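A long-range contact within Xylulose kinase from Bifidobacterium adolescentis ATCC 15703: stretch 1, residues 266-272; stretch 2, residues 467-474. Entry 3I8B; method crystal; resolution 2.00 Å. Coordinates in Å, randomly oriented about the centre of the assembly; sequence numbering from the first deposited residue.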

# COMPACT_ATOMS: atom_id res chain seq x y z
N CYS A 266 7.70 18.91 -19.50
CA CYS A 266 7.04 18.30 -18.36
C CYS A 266 8.04 17.55 -17.48
O CYS A 266 8.60 16.52 -17.89
N LEU A 267 8.28 18.08 -16.28
CA LEU A 267 9.17 17.39 -15.36
C LEU A 267 8.48 16.16 -14.78
O LEU A 267 7.26 16.02 -14.84
N LEU A 268 9.28 15.25 -14.24
CA LEU A 268 8.72 14.05 -13.63
C LEU A 268 8.99 14.13 -12.14
O LEU A 268 10.13 14.34 -11.71
N ALA A 269 7.93 14.00 -11.35
CA ALA A 269 8.05 13.91 -9.90
C ALA A 269 8.36 12.45 -9.53
O ALA A 269 8.26 11.57 -10.37
N PRO A 270 8.77 12.21 -8.27
CA PRO A 270 9.27 10.87 -7.94
C PRO A 270 8.23 9.76 -8.08
O PRO A 270 8.62 8.61 -8.28
N GLY A 271 6.95 10.09 -7.99
CA GLY A 271 5.90 9.07 -8.00
C GLY A 271 5.83 8.38 -6.64
O GLY A 271 6.41 8.87 -5.65
N GLY A 272 5.11 7.26 -6.56
CA GLY A 272 5.02 6.54 -5.30
C GLY A 272 4.07 5.36 -5.31
O GLY A 272 3.38 5.11 -6.31
N ARG A 467 -0.74 16.18 -6.68
CA ARG A 467 -0.27 17.05 -5.61
C ARG A 467 1.25 16.99 -5.49
O ARG A 467 1.91 18.00 -5.23
N GLN A 468 1.81 15.82 -5.72
CA GLN A 468 3.25 15.68 -5.63
C GLN A 468 3.94 16.34 -6.81
O GLN A 468 4.99 16.95 -6.65
N ALA A 469 3.35 16.20 -7.99
CA ALA A 469 3.90 16.87 -9.17
C ALA A 469 3.82 18.40 -9.00
O ALA A 469 4.77 19.12 -9.34
N ALA A 470 2.70 18.88 -8.49
CA ALA A 470 2.57 20.32 -8.20
C ALA A 470 3.56 20.78 -7.12
O ALA A 470 4.14 21.87 -7.19
N TRP A 471 3.76 19.95 -6.12
CA TRP A 471 4.75 20.22 -5.07
C TRP A 471 6.16 20.40 -5.65
O TRP A 471 6.83 21.40 -5.37
N VAL A 472 6.60 19.43 -6.45
CA VAL A 472 7.91 19.49 -7.09
C VAL A 472 8.01 20.72 -8.01
O VAL A 472 8.98 21.48 -7.97
N LEU A 473 6.99 20.91 -8.84
CA LEU A 473 6.97 22.04 -9.76
C LEU A 473 7.08 23.39 -9.04
O LEU A 473 7.71 24.31 -9.55
N SER A 474 6.48 23.50 -7.86
CA SER A 474 6.42 24.79 -7.15
C SER A 474 7.75 25.14 -6.47
O SER A 474 8.06 26.33 -6.27

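Packing of a strand-and-loop segment, residues 266-272, against one face of a helix, residues 467-474, in xylulose kinase; the touching residues lie at least 197 positions apart in the chain, and the contact buries 330 Å² summed over both sides. At its apolar centre is Val472 (chi1 175°, t), whose CA-to-CB bond points toward the segment and whose two methyls meet different neighbours. Val472 CG1 lies 3.7 Å from Leu267 CD1, while Val472 CG2 lies 3.7 Å from Ala269 CB and 3.9 Å from Pro270 CD. Ala269 also points toward the helix, and its small side chain lets the backbones come close: the CA atoms of Ala269 and Ala469 are 5.1 Å apart, and Ala269 CB reaches Ala469 CA at 3.8 Å. Ala469 itself points sideways, with its CB 4.3 Å from Ala269 CB, so part of the surface met here is helix backbone.

Toward the C-terminal end of the helix the spacing widens to 7.6 Å between the CA atoms of Leu267 and Leu473, and a longer side chain bridges it. Leu267 points toward the helix with both chi angles in p (62° and 82°). Its second methyl, CD2, lies 4.2 Å from CD1 of Leu473, a sideways-pointing residue (chi1 t, chi2 p) at the looser, partly exposed margin of the contact. Leu268, the next residue along the strand, points away from the helix, in keeping with the alternation of an extended chain. On the helix, Ala470 likewise points away, and Trp471 points sideways without making contact.

The polar edge lies in the other direction, at Gln468, one helical turn before Val472. Its CA-to-CB bond points toward the segment, and chi1 and chi2, both t (180° and -160°), extend the side chain so that its amide reaches the backbone of Gly271. There it pairs with both polar groups of one residue: Gly271 N donates to Gln468 OE1 (2.8 Å, N-H...O angle 141°), and Gln468 NE2 donates to Gly271 O (3.0 Å, 168°), the second bond being the straighter. OE1 of Gln468 also lies 3.4 Å from Ala269 CB and 3.7 Å from Pro270 CD, so the amide adjoins the apolar cluster directly. Gly271 adopts a positive phi (77°), a conformation that favours glycine. Arg467, the residue before Gln468, makes no contact with the segment; its guanidinium is hydrogen-bonded elsewhere in the structure.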

# COMPACT_ATOMS: atom_id res chain seq x y z
CB CYS A 266 5.96 17.34 -18.85
SG CYS A 266 5.03 16.54 -17.55
CB LEU A 267 9.68 18.31 -14.25
CG LEU A 267 8.72 18.97 -13.26
CD1 LEU A 267 8.34 18.01 -12.14
CD2 LEU A 267 9.41 20.20 -12.69
CB LEU A 268 9.33 12.78 -14.24
CG LEU A 268 9.04 12.54 -15.73
CD1 LEU A 268 9.87 11.38 -16.33
CD2 LEU A 268 7.53 12.31 -15.96
CB ALA A 269 6.75 14.39 -9.23
CB PRO A 270 9.71 11.02 -6.49
CG PRO A 270 10.07 12.47 -6.36
CD PRO A 270 9.04 13.18 -7.20
CB ARG A 467 -0.93 16.68 -4.26
CG ARG A 467 -0.78 17.75 -3.19
CD ARG A 467 -1.49 17.40 -1.86
NE ARG A 467 -1.28 18.46 -0.88
CZ ARG A 467 -1.12 18.29 0.43
NH1 ARG A 467 -1.14 17.07 0.96
NH2 ARG A 467 -0.93 19.34 1.23
CB GLN A 468 3.65 14.20 -5.53
CG GLN A 468 5.17 13.98 -5.44
CD GLN A 468 5.56 12.56 -5.84
OE1 GLN A 468 5.46 12.19 -7.01
NE2 GLN A 468 6.00 11.76 -4.87
CB ALA A 469 3.17 16.43 -10.43
CB ALA A 470 1.14 20.66 -7.83
CB TRP A 471 4.72 19.07 -4.05
CG TRP A 471 5.53 19.28 -2.78
CD1 TRP A 471 6.16 20.43 -2.37
CD2 TRP A 471 5.74 18.31 -1.75
NE1 TRP A 471 6.77 20.22 -1.14
CE2 TRP A 471 6.52 18.92 -0.74
CE3 TRP A 471 5.35 16.98 -1.58
CZ2 TRP A 471 6.91 18.24 0.42
CZ3 TRP A 471 5.74 16.30 -0.44
CH2 TRP A 471 6.51 16.94 0.55
CB VAL A 472 8.21 18.20 -7.91
CG1 VAL A 472 9.53 18.35 -8.66
CG2 VAL A 472 8.25 16.97 -6.98
CB LEU A 473 5.69 22.00 -10.61
CG LEU A 473 5.42 23.12 -11.61
CD1 LEU A 473 6.56 23.30 -12.64
CD2 LEU A 473 4.10 22.86 -12.32
CB SER A 474 5.34 24.76 -6.07
OG SER A 474 5.83 24.10 -4.92